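Cytochrome c, class II (Shewanella frigidimarina, PDB 4CX9) probably takes part in electron transfer as a cytochrome c', carrying a covalently attached heme c within a helical bundle. Local coordinates at residues L71-Q76 and D123-D128; G17-N22 and D46-L51; Y11-F16 and G66-L71. One frame throughout, in Å; residues are numbered along the deposited sequence. Where two conformers were deposited one is given.

In the fold
Contact 2 is the buried one of the three: two antiparallel helices, 5-30 and 38-51, meet through aliphatic side chains and a pair of asparagines. Contacts 1 and 3 are only partly buried and both touch the heme, while contacts 2 and 3 both touch the second subunit. Contact 3 uses helix 5-30 again, in the residues immediately before, and sets its polar side chains and the loop 66-71 around a heme propionate. That loop runs on through the shared Leu-71 into contact 1, where a backbone bond and mostly apolar packing join it to the C-terminal end of the chain.

Contact 1: residues L71-Q76 and D123-D128; sequences LAKIWQ and DVYKKD. With HEC (heme c), chain D.
Leu-71 and Tyr-125 are joined through their backbones: Leu-71 N donates to Tyr-125 O over 2.9 Å, almost straight at 169°. A second, less certain polar link exists in one of two modelled conformers of Lys-73, whose NZ donates to a water that in turn donates to Val-124 O.

Packing does most of the rest. With CG of Leu-71 anti to its carbonyl carbon (chi1 -73°), one branch, CD1, packs against the backbone at the end of helix 104-125, 3.7 Å from Val-124 O. Apolar contacts follow: CD2 of Leu-71 rests 3.6 Å from CG of Lys-127, and the Tyr-125 ring receives Ile-74 obliquely, CG1 of Ile-74 coming to 3.5 Å from CD1 of Tyr-125. Lys-73 O sits at the ring edge and Val-124 CG1 covers the centre of one face. The phenol hydroxyl is hydrogen-bonded to Asp-80 on helix 78-98.

Toward the heme, Ile-74 CD1 stands 3.9 Å from the methyl carbon CMD, and Lys-126 CE approaches the meso carbon CHA to 3.4 Å; Lys-126 also touches bound nitric oxide. This chemistry implies a seam of aliphatic chains, partly open to solvent at the lysines, with one straight backbone bond tying the exit of helix 104-125 to the turn beside the heme edge.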
loop_
_atom_site.group_PDB
_atom_site.type_symbol
_atom_site.label_atom_id
_atom_site.label_comp_id
_atom_site.label_asym_id
_atom_site.label_seq_id
_atom_site.Cartn_x
_atom_site.Cartn_y
_atom_site.Cartn_z
ATOM N N LEU A 71 9.757 -6.163 18.086
ATOM C CA LEU A 71 10.672 -6.693 19.092
ATOM C C LEU A 71 12.108 -6.806 18.521
ATOM O O LEU A 71 12.349 -7.118 17.360
ATOM C CB LEU A 71 10.190 -8.049 19.612
ATOM C CG LEU A 71 8.963 -7.976 20.527
ATOM C CD1 LEU A 71 8.427 -9.406 20.717
ATOM C CD2 LEU A 71 9.244 -7.308 21.884
ATOM N N ALA A 72 13.095 -6.569 19.380
ATOM C CA ALA A 72 14.486 -6.726 19.030
ATOM C C ALA A 72 14.815 -8.122 18.467
ATOM O O ALA A 72 15.716 -8.249 17.654
ATOM C CB ALA A 72 15.365 -6.390 20.276
ATOM N N LYS A 73 14.040 -9.136 18.840
ATOM C CA LYS A 73 14.184 -10.523 18.360
ATOM C C LYS A 73 14.162 -10.657 16.844
ATOM O O LYS A 73 14.763 -11.534 16.286
ATOM C CB LYS A 73 13.081 -11.401 18.953
ATOM C CG LYS A 73 13.224 -12.889 18.641
ATOM C CD LYS A 73 12.066 -13.643 19.258
ATOM C CE LYS A 73 12.052 -13.363 20.737
ATOM N NZ LYS A 73 11.371 -14.404 21.544
ATOM N N ILE A 74 13.409 -9.773 16.194
ATOM C CA ILE A 74 13.472 -9.687 14.728
ATOM C C ILE A 74 14.871 -9.780 14.179
ATOM O O ILE A 74 15.113 -10.501 13.249
ATOM C CB ILE A 74 12.742 -8.429 14.223
ATOM C CG1 ILE A 74 11.246 -8.547 14.595
ATOM C CG2 ILE A 74 12.955 -8.252 12.704
ATOM C CD1 ILE A 74 10.494 -7.291 14.266
ATOM N N TRP A 75 15.778 -9.008 14.759
ATOM C CA TRP A 75 17.127 -8.941 14.250
ATOM C C TRP A 75 18.063 -10.016 14.833
ATOM O O TRP A 75 19.144 -10.202 14.299
ATOM C CB TRP A 75 17.655 -7.506 14.451
ATOM C CG TRP A 75 16.871 -6.504 13.591
ATOM C CD1 TRP A 75 17.122 -6.176 12.297
ATOM C CD2 TRP A 75 15.672 -5.801 13.953
ATOM N NE1 TRP A 75 16.167 -5.313 11.814
ATOM C CE2 TRP A 75 15.274 -5.052 12.826
ATOM C CE3 TRP A 75 14.930 -5.708 15.131
ATOM C CZ2 TRP A 75 14.170 -4.219 12.840
ATOM C CZ3 TRP A 75 13.764 -4.893 15.147
ATOM C CH2 TRP A 75 13.420 -4.147 14.005
ATOM N N GLN A 76 17.633 -10.697 15.883
ATOM C CA GLN A 76 18.339 -11.884 16.419
ATOM C C GLN A 76 18.108 -13.033 15.453
ATOM O O GLN A 76 19.020 -13.847 15.252
ATOM C CB GLN A 76 17.873 -12.222 17.851
ATOM C CG GLN A 76 18.369 -13.526 18.529
ATOM C CD GLN A 76 19.758 -13.467 19.145
ATOM N N ASP A 123 2.906 -13.235 17.200
ATOM C CA ASP A 123 3.144 -13.899 18.476
ATOM C C ASP A 123 4.641 -13.936 18.786
ATOM O O ASP A 123 5.029 -13.884 19.978
ATOM C CB ASP A 123 2.530 -15.304 18.452
ATOM C CG ASP A 123 1.025 -15.295 18.552
ATOM O OD1 ASP A 123 0.413 -14.272 18.911
ATOM O OD2 ASP A 123 0.476 -16.375 18.239
ATOM N N VAL A 124 5.483 -14.003 17.770
ATOM C CA VAL A 124 6.926 -14.090 17.961
ATOM C C VAL A 124 7.601 -12.719 17.968
ATOM O O VAL A 124 8.581 -12.499 18.732
ATOM C CB VAL A 124 7.573 -15.062 16.966
ATOM C CG1 VAL A 124 9.071 -15.165 17.240
ATOM C CG2 VAL A 124 6.913 -16.435 17.005
ATOM N N TYR A 125 7.169 -11.792 17.114
ATOM C CA TYR A 125 7.982 -10.619 16.779
ATOM C C TYR A 125 7.373 -9.244 17.115
ATOM O O TYR A 125 8.028 -8.211 16.890
ATOM C CB TYR A 125 8.337 -10.698 15.295
ATOM C CG TYR A 125 9.254 -11.817 15.012
ATOM C CD1 TYR A 125 10.530 -11.843 15.551
ATOM C CD2 TYR A 125 8.865 -12.898 14.218
ATOM C CE1 TYR A 125 11.372 -12.924 15.312
ATOM C CE2 TYR A 125 9.731 -13.967 13.936
ATOM C CZ TYR A 125 10.999 -13.964 14.467
ATOM O OH TYR A 125 11.856 -15.033 14.251
ATOM N N LYS A 126 6.140 -9.216 17.616
ATOM C CA LYS A 126 5.434 -7.960 17.978
ATOM C C LYS A 126 5.115 -7.936 19.450
ATOM O O LYS A 126 4.678 -8.939 20.002
ATOM C CB LYS A 126 4.136 -7.792 17.174
ATOM C CG LYS A 126 3.512 -6.412 17.261
ATOM C CD LYS A 126 2.273 -6.302 16.374
ATOM C CE LYS A 126 1.674 -4.926 16.385
ATOM N NZ LYS A 126 0.843 -4.662 17.601
ATOM N N LYS A 127 5.322 -6.774 20.090
ATOM C CA LYS A 127 4.964 -6.582 21.511
ATOM C C LYS A 127 3.493 -6.915 21.770
ATOM O O LYS A 127 2.619 -6.692 20.897
ATOM C CB LYS A 127 5.241 -5.130 21.925
ATOM C CG LYS A 127 6.695 -4.766 21.873
ATOM C CD LYS A 127 6.961 -3.330 22.302
ATOM C CE LYS A 127 8.348 -2.862 21.811
ATOM N NZ LYS A 127 8.585 -1.426 22.059
ATOM N N ASP A 128 3.222 -7.484 22.943
ATOM C CA ASP A 128 1.861 -7.876 23.306
ATOM C C ASP A 128 0.914 -6.680 23.255
ATOM O O ASP A 128 -0.215 -6.822 22.808
ATOM C CB ASP A 128 1.835 -8.511 24.707
ATOM C CG ASP A 128 2.166 -10.002 24.698
ATOM O OD1 ASP A 128 2.525 -10.572 23.641
ATOM O OD2 ASP A 128 2.076 -10.605 25.798
ATOM O OXT ASP A 128 1.254 -5.561 23.635
HETATM FE FE HEC D . 1.582 -7.332 11.417
HETATM C CHA HEC D . 2.248 -4.378 13.079
HETATM C CHB HEC D . -1.628 -6.332 11.026
HETATM C CHC HEC D . 1.089 -9.801 9.192
HETATM C CHD HEC D . 4.738 -8.254 11.828
HETATM N NA HEC D . 0.505 -5.671 11.964
HETATM C C1A HEC D . 0.921 -4.567 12.613
HETATM C C2A HEC D . -0.141 -3.681 12.806
HETATM C C3A HEC D . -1.255 -4.247 12.260
HETATM C C4A HEC D . -0.796 -5.452 11.706
HETATM C CMA HEC D . -2.664 -3.702 12.235
HETATM C CAA HEC D . -0.034 -2.338 13.538
HETATM C CBA HEC D . 0.386 -1.233 12.561
HETATM C CGA HEC D . 0.426 0.157 13.210
HETATM O O1A HEC D . 1.375 0.411 13.935
HETATM O O2A HEC D . -0.512 0.978 12.940
HETATM N NB HEC D . 0.027 -7.924 10.312
HETATM C C1B HEC D . -1.254 -7.509 10.352
HETATM C C2B HEC D . -2.145 -8.316 9.606
HETATM C C3B HEC D . -1.360 -9.261 9.045
HETATM C C4B HEC D . -0.049 -9.024 9.497
HETATM C CMB HEC D . -3.625 -8.167 9.451
HETATM C CAB HEC D . -1.725 -10.413 8.150
HETATM C CBB HEC D . -2.713 -10.101 7.084
HETATM N NC HEC D . 2.728 -8.721 10.534
HETATM C C1C HEC D . 2.384 -9.715 9.688
HETATM C C2C HEC D . 3.470 -10.601 9.415
HETATM C C3C HEC D . 4.524 -10.141 10.192
HETATM C C4C HEC D . 4.017 -9.022 10.891
HETATM C CMC HEC D . 3.372 -11.783 8.469
HETATM C CAC HEC D . 5.905 -10.704 10.304
HETATM C CBC HEC D . 6.437 -11.521 9.159
HETATM N ND HEC D . 3.212 -6.422 12.273
HETATM C C1D HEC D . 4.402 -7.033 12.416
HETATM C C2D HEC D . 5.272 -6.267 13.229
HETATM C C3D HEC D . 4.576 -5.124 13.518
HETATM C C4D HEC D . 3.312 -5.254 12.941
HETATM C CMD HEC D . 6.662 -6.613 13.705
HETATM C CAD HEC D . 5.049 -3.953 14.315
HETATM C CBD HEC D . 5.500 -2.811 13.441
HETATM C CGD HEC D . 6.051 -1.630 14.238
HETATM O O1D HEC D . 5.355 -1.278 15.256
HETATM O O2D HEC D . 7.102 -1.090 13.857
HETATM O O HOH W 1 8.864 -13.536 21.208
#

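Contact 2: residues G17-N22 and D46-L51; sequences GLIAYN and DNVAAL
Leu-18 meets Leu-51 at about a right angle, its CB 3.9 Å from CD1 of Leu-51, where the antiparallel helices 5-30 and 38-51 pack together. The axes of the two short segments pass 9.1 Å apart, with 158° between their directions. On the next residue, Ile-19, the side chain slides past that of Leu-51 in the opposite direction: CG1 of Ile-19 is 3.6 Å from CB of Leu-51, and its terminal CD1 continues to the Leu-51 carbonyl. Ile-19 also touches the heme, so this packing reaches the edge of the cofactor pocket.

One turn on, Asn-22 brings polarity into the buried surface. Its CB leans on Val-48, 3.7 Å from CG2 of that residue, and its CG stands beside the backbone N (chi1 -79°), which lets ND2 turn back to Leu-18 O at 2.9 Å. That oxygen also accepts from Asn-22 N, the two donors arriving from opposite faces of its plane. The other end of the amide, OD1 of Asn-22, accepts from ND2 of Asn-47 over 3.0 Å; the bond is straight at the hydrogen (174°), although the donor sits well above the carbonyl plane, and the two amides are almost perpendicular. Arg-44 supplies OD1 with a further donor, and ND2 bonds to Tyr-11 OH of the second subunit, which together fix the amide's rotation. Putting an alanine here would probably leave the Asn-47 amide and Arg-44 without their shared acceptor, and Tyr-11 of the second subunit without this partner. Such antiparallel packing belongs to the four-helix bundle of cytochromes c', here at a face that also joins the two subunits of the dimer.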
loop_
_atom_site.group_PDB
_atom_site.type_symbol
_atom_site.label_atom_id
_atom_site.label_comp_id
_atom_site.label_asym_id
_atom_site.label_seq_id
_atom_site.Cartn_x
_atom_site.Cartn_y
_atom_site.Cartn_z
ATOM N N GLY A 17 -1.134 -1.035 8.589
ATOM C CA GLY A 17 -2.436 -0.494 8.763
ATOM C C GLY A 17 -3.309 -0.678 7.534
ATOM O O GLY A 17 -4.480 -1.031 7.656
ATOM N N LEU A 18 -2.722 -0.446 6.364
ATOM C CA LEU A 18 -3.499 -0.657 5.115
ATOM C C LEU A 18 -3.797 -2.138 4.850
ATOM O O LEU A 18 -4.894 -2.477 4.380
ATOM C CB LEU A 18 -2.739 -0.103 3.941
ATOM C CG LEU A 18 -2.426 1.397 3.937
ATOM C CD1 LEU A 18 -1.624 1.703 2.730
ATOM C CD2 LEU A 18 -3.720 2.180 3.952
ATOM N N ILE A 19 -2.853 -3.005 5.212
ATOM C CA ILE A 19 -3.105 -4.446 5.148
ATOM C C ILE A 19 -4.272 -4.771 6.045
ATOM O O ILE A 19 -5.191 -5.515 5.651
ATOM C CB ILE A 19 -1.840 -5.218 5.575
ATOM C CG1 ILE A 19 -0.803 -5.121 4.479
ATOM C CG2 ILE A 19 -2.171 -6.660 5.869
ATOM C CD1 ILE A 19 0.583 -5.590 4.893
ATOM N N ALA A 20 -4.268 -4.277 7.274
ATOM C CA ALA A 20 -5.298 -4.661 8.237
ATOM C C ALA A 20 -6.695 -4.177 7.822
ATOM O O ALA A 20 -7.697 -4.865 8.039
ATOM C CB ALA A 20 -4.955 -4.146 9.602
ATOM N N TYR A 21 -6.758 -3.000 7.249
ATOM C CA TYR A 21 -8.057 -2.457 6.793
ATOM C C TYR A 21 -8.653 -3.387 5.696
ATOM O O TYR A 21 -9.820 -3.748 5.716
ATOM C CB TYR A 21 -7.895 -1.031 6.256
ATOM C CG TYR A 21 -9.171 -0.457 5.682
ATOM C CD1 TYR A 21 -10.093 0.162 6.504
ATOM C CD2 TYR A 21 -9.459 -0.643 4.321
ATOM C CE1 TYR A 21 -11.306 0.612 5.992
ATOM C CE2 TYR A 21 -10.654 -0.161 3.768
ATOM C CZ TYR A 21 -11.548 0.482 4.631
ATOM O OH TYR A 21 -12.774 1.000 4.194
ATOM N N ASN A 22 -7.826 -3.726 4.712
ATOM C CA ASN A 22 -8.274 -4.565 3.605
ATOM C C ASN A 22 -8.572 -5.989 4.031
ATOM O O ASN A 22 -9.617 -6.544 3.673
ATOM C CB ASN A 22 -7.248 -4.484 2.491
ATOM C CG ASN A 22 -7.381 -3.208 1.686
ATOM O OD1 ASN A 22 -8.247 -3.110 0.782
ATOM N ND2 ASN A 22 -6.624 -2.174 2.066
ATOM N N ASP A 46 -6.348 -8.728 -3.770
ATOM C CA ASP A 46 -5.263 -8.214 -4.589
ATOM C C ASP A 46 -4.508 -7.078 -3.846
ATOM O O ASP A 46 -3.281 -7.091 -3.838
ATOM C CB ASP A 46 -5.771 -7.721 -5.932
ATOM C CG ASP A 46 -6.382 -8.852 -6.792
ATOM O OD1 ASP A 46 -5.851 -9.970 -6.752
ATOM O OD2 ASP A 46 -7.330 -8.589 -7.546
ATOM N N ASN A 47 -5.232 -6.216 -3.137
ATOM C CA ASN A 47 -4.593 -5.171 -2.317
ATOM C C ASN A 47 -3.677 -5.777 -1.257
ATOM O O ASN A 47 -2.509 -5.386 -1.078
ATOM C CB ASN A 47 -5.637 -4.331 -1.641
ATOM C CG ASN A 47 -6.348 -3.349 -2.594
ATOM O OD1 ASN A 47 -5.976 -3.156 -3.753
ATOM N ND2 ASN A 47 -7.399 -2.759 -2.094
ATOM N N VAL A 48 -4.202 -6.775 -0.545
ATOM C CA VAL A 48 -3.379 -7.441 0.464
ATOM C C VAL A 48 -2.156 -8.109 -0.114
ATOM O O VAL A 48 -1.068 -8.028 0.447
ATOM C CB VAL A 48 -4.204 -8.407 1.356
ATOM C CG1 VAL A 48 -3.329 -9.120 2.373
ATOM C CG2 VAL A 48 -5.255 -7.604 2.136
ATOM N N ALA A 49 -2.318 -8.802 -1.225
ATOM C CA ALA A 49 -1.181 -9.457 -1.818
ATOM C C ALA A 49 -0.098 -8.436 -2.243
ATOM O O ALA A 49 1.093 -8.705 -2.049
ATOM C CB ALA A 49 -1.624 -10.275 -3.005
ATOM N N ALA A 50 -0.517 -7.314 -2.795
ATOM C CA ALA A 50 0.485 -6.282 -3.180
ATOM C C ALA A 50 1.090 -5.626 -1.944
ATOM O O ALA A 50 2.323 -5.416 -1.887
ATOM C CB ALA A 50 -0.121 -5.255 -4.116
ATOM N N LEU A 51 0.256 -5.286 -0.972
ATOM C CA LEU A 51 0.714 -4.627 0.199
ATOM C C LEU A 51 1.638 -5.501 1.031
ATOM O O LEU A 51 2.515 -4.968 1.736
ATOM C CB LEU A 51 -0.448 -4.186 1.041
ATOM C CG LEU A 51 -1.286 -3.012 0.546
ATOM C CD1 LEU A 51 -2.633 -2.904 1.256
ATOM C CD2 LEU A 51 -0.530 -1.682 0.666
#

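Contact 3: residues Y11-F16 and G66-L71; sequences YRQAAF and GDTEAL. With HEC (heme c), chain D.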
loop_
_atom_site.group_PDB
_atom_site.type_symbol
_atom_site.label_atom_id
_atom_site.label_comp_id
_atom_site.label_asym_id
_atom_site.label_seq_id
_atom_site.Cartn_x
_atom_site.Cartn_y
_atom_site.Cartn_z
ATOM N N TYR A 11 6.942 3.889 7.997
ATOM C CA TYR A 11 6.673 3.221 6.693
ATOM C C TYR A 11 6.046 1.834 6.913
ATOM O O TYR A 11 4.965 1.488 6.344
ATOM C CB TYR A 11 7.963 3.152 5.909
ATOM C CG TYR A 11 7.877 2.541 4.501
ATOM C CD1 TYR A 11 7.620 3.327 3.414
ATOM C CD2 TYR A 11 8.120 1.166 4.272
ATOM C CE1 TYR A 11 7.562 2.791 2.138
ATOM C CE2 TYR A 11 8.037 0.646 2.982
ATOM C CZ TYR A 11 7.762 1.467 1.938
ATOM O OH TYR A 11 7.703 0.988 0.628
ATOM N N ARG A 12 6.707 1.000 7.707
ATOM C CA ARG A 12 6.170 -0.337 7.898
ATOM C C ARG A 12 4.828 -0.298 8.634
ATOM O O ARG A 12 3.928 -1.083 8.353
ATOM C CB ARG A 12 7.208 -1.255 8.604
ATOM C CG ARG A 12 7.447 -0.978 10.101
ATOM C CD ARG A 12 8.881 -1.291 10.477
ATOM N NE ARG A 12 9.093 -1.257 11.934
ATOM C CZ ARG A 12 10.317 -1.225 12.476
ATOM N NH1 ARG A 12 11.386 -1.134 11.720
ATOM N NH2 ARG A 12 10.448 -1.243 13.787
ATOM N N GLN A 13 4.686 0.609 9.605
ATOM C CA GLN A 13 3.420 0.774 10.345
ATOM C C GLN A 13 2.274 1.161 9.398
ATOM O O GLN A 13 1.174 0.600 9.470
ATOM C CB GLN A 13 3.549 1.784 11.480
ATOM C CG GLN A 13 4.364 1.234 12.647
ATOM C CD GLN A 13 4.582 2.214 13.773
ATOM O OE1 GLN A 13 4.503 3.428 13.579
ATOM N NE2 GLN A 13 4.950 1.682 14.939
ATOM N N ALA A 14 2.527 2.127 8.521
ATOM C CA ALA A 14 1.526 2.565 7.535
ATOM C C ALA A 14 1.101 1.380 6.665
ATOM O O ALA A 14 -0.093 1.203 6.421
ATOM C CB ALA A 14 2.077 3.682 6.696
ATOM N N ALA A 15 2.077 0.594 6.190
ATOM C CA ALA A 15 1.735 -0.551 5.315
ATOM C C ALA A 15 0.896 -1.549 6.071
ATOM O O ALA A 15 -0.129 -2.047 5.571
ATOM C CB ALA A 15 3.013 -1.185 4.743
ATOM N N PHE A 16 1.278 -1.893 7.309
ATOM C CA PHE A 16 0.457 -2.829 8.055
ATOM C C PHE A 16 -0.965 -2.315 8.323
ATOM O O PHE A 16 -1.920 -3.093 8.340
ATOM C CB PHE A 16 1.161 -3.259 9.386
ATOM C CG PHE A 16 2.269 -4.269 9.185
ATOM C CD1 PHE A 16 2.001 -5.502 8.600
ATOM C CD2 PHE A 16 3.559 -3.990 9.634
ATOM C CE1 PHE A 16 3.037 -6.439 8.431
ATOM C CE2 PHE A 16 4.567 -4.909 9.438
ATOM C CZ PHE A 16 4.283 -6.111 8.840
ATOM N N GLY A 66 12.778 3.389 19.193
ATOM C CA GLY A 66 11.772 4.286 18.671
ATOM C C GLY A 66 10.373 3.920 19.073
ATOM O O GLY A 66 10.102 3.019 19.897
ATOM N N ASP A 67 9.425 4.660 18.487
ATOM C CA ASP A 67 8.031 4.412 18.727
ATOM C C ASP A 67 7.557 3.233 17.865
ATOM O O ASP A 67 6.933 3.444 16.809
ATOM C CB ASP A 67 7.239 5.665 18.400
ATOM C CG ASP A 67 5.764 5.528 18.713
ATOM O OD1 ASP A 67 5.365 4.585 19.413
ATOM O OD2 ASP A 67 4.982 6.360 18.184
ATOM N N THR A 68 7.836 2.041 18.354
ATOM C CA THR A 68 7.614 0.785 17.613
ATOM C C THR A 68 7.176 -0.333 18.516
ATOM O O THR A 68 7.525 -0.393 19.714
ATOM C CB THR A 68 8.863 0.406 16.783
ATOM O OG1 THR A 68 8.557 -0.746 15.990
ATOM C CG2 THR A 68 10.060 0.032 17.688
ATOM N N GLU A 69 6.383 -1.245 17.951
ATOM C CA GLU A 69 6.033 -2.490 18.586
ATOM C C GLU A 69 6.801 -3.685 18.063
ATOM O O GLU A 69 6.484 -4.833 18.414
ATOM C CB GLU A 69 4.517 -2.768 18.415
ATOM C CG GLU A 69 3.602 -1.598 18.759
ATOM C CD GLU A 69 3.722 -1.220 20.216
ATOM O OE1 GLU A 69 3.596 -2.139 21.062
ATOM O OE2 GLU A 69 3.992 -0.015 20.484
ATOM N N ALA A 70 7.797 -3.429 17.229
ATOM C CA ALA A 70 8.680 -4.474 16.714
ATOM C C ALA A 70 9.639 -4.864 17.825
ATOM O O ALA A 70 10.286 -3.988 18.400
ATOM C CB ALA A 70 9.440 -3.992 15.486
ATOM N N LEU A 71 9.757 -6.163 18.086
ATOM C CA LEU A 71 10.672 -6.693 19.092
ATOM C C LEU A 71 12.108 -6.806 18.521
ATOM O O LEU A 71 12.349 -7.118 17.360
ATOM C CB LEU A 71 10.190 -8.049 19.612
ATOM C CG LEU A 71 8.963 -7.976 20.527
ATOM C CD1 LEU A 71 8.427 -9.406 20.717
ATOM C CD2 LEU A 71 9.244 -7.308 21.884
HETATM FE FE HEC D . 1.582 -7.332 11.417
HETATM C CHA HEC D . 2.248 -4.378 13.079
HETATM C CHB HEC D . -1.628 -6.332 11.026
HETATM C CHC HEC D . 1.089 -9.801 9.192
HETATM C CHD HEC D . 4.738 -8.254 11.828
HETATM N NA HEC D . 0.505 -5.671 11.964
HETATM C C1A HEC D . 0.921 -4.567 12.613
HETATM C C2A HEC D . -0.141 -3.681 12.806
HETATM C C3A HEC D . -1.255 -4.247 12.260
HETATM C C4A HEC D . -0.796 -5.452 11.706
HETATM C CMA HEC D . -2.664 -3.702 12.235
HETATM C CAA HEC D . -0.034 -2.338 13.538
HETATM C CBA HEC D . 0.386 -1.233 12.561
HETATM C CGA HEC D . 0.426 0.157 13.210
HETATM O O1A HEC D . 1.375 0.411 13.935
HETATM O O2A HEC D . -0.512 0.978 12.940
HETATM N NB HEC D . 0.027 -7.924 10.312
HETATM C C1B HEC D . -1.254 -7.509 10.352
HETATM C C2B HEC D . -2.145 -8.316 9.606
HETATM C C3B HEC D . -1.360 -9.261 9.045
HETATM C C4B HEC D . -0.049 -9.024 9.497
HETATM C CMB HEC D . -3.625 -8.167 9.451
HETATM C CAB HEC D . -1.725 -10.413 8.150
HETATM C CBB HEC D . -2.713 -10.101 7.084
HETATM N NC HEC D . 2.728 -8.721 10.534
HETATM C C1C HEC D . 2.384 -9.715 9.688
HETATM C C2C HEC D . 3.470 -10.601 9.415
HETATM C C3C HEC D . 4.524 -10.141 10.192
HETATM C C4C HEC D . 4.017 -9.022 10.891
HETATM C CMC HEC D . 3.372 -11.783 8.469
HETATM C CAC HEC D . 5.905 -10.704 10.304
HETATM C CBC HEC D . 6.437 -11.521 9.159
HETATM N ND HEC D . 3.212 -6.422 12.273
HETATM C C1D HEC D . 4.402 -7.033 12.416
HETATM C C2D HEC D . 5.272 -6.267 13.229
HETATM C C3D HEC D . 4.576 -5.124 13.518
HETATM C C4D HEC D . 3.312 -5.254 12.941
HETATM C CMD HEC D . 6.662 -6.613 13.705
HETATM C CAD HEC D . 5.049 -3.953 14.315
HETATM C CBD HEC D . 5.500 -2.811 13.441
HETATM C CGD HEC D . 6.051 -1.630 14.238
HETATM O O1D HEC D . 5.355 -1.278 15.256
HETATM O O2D HEC D . 7.102 -1.090 13.857
HETATM O O HOH W 2 4.479 1.937 18.298
HETATM O O HOH W 3 5.903 5.365 14.917
#
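Arg-12 and Thr-68 meet around one heme propionate. NH2 of Arg-12 donates to OG1 of Thr-68 over 2.9 Å, near the plane of the guanidinium, while NE of Arg-12 reaches propionate oxygen O2D at 2.8 Å. The Arg-12 chain gets there with CG between its backbone N and carbonyl carbon (chi1 73°) and a bend at chi2. Thr-68 OG1 donates its hydrogen bond to the same O2D, at 2.6 Å. The other oxygen, O1D, is held by NE2 of Gln-13 at 3.0 Å and by the backbone N of Glu-69 at 2.9 Å. Each carboxylate oxygen thus has at least two donors.

One turn along the same helix, Phe-16 lays its ring over the porphyrin, CE1 of Phe-16 coming within 3.1 Å of heme NC. It covers the heme face opposite that of His-122, an axial iron ligand in a structure of this protein; a nonpolar side chain there is a feature of the cytochrome c' fold.

The second shell sets these groups in place. Thr-68 forms an ST turn, its OG1 accepting from Ala-70 N at 3.1 Å. Gln-13 NE2 is steadied by Asp-67 O at 3.2 Å, approached on a lone pair. Farther out, Arg-12 NH1 is bonded to Ser-63 OG and Gly-58 O, and the guanidinium makes a cation-pi contact with Phe-59, while Lys-127 NZ bonds to Thr-68 O.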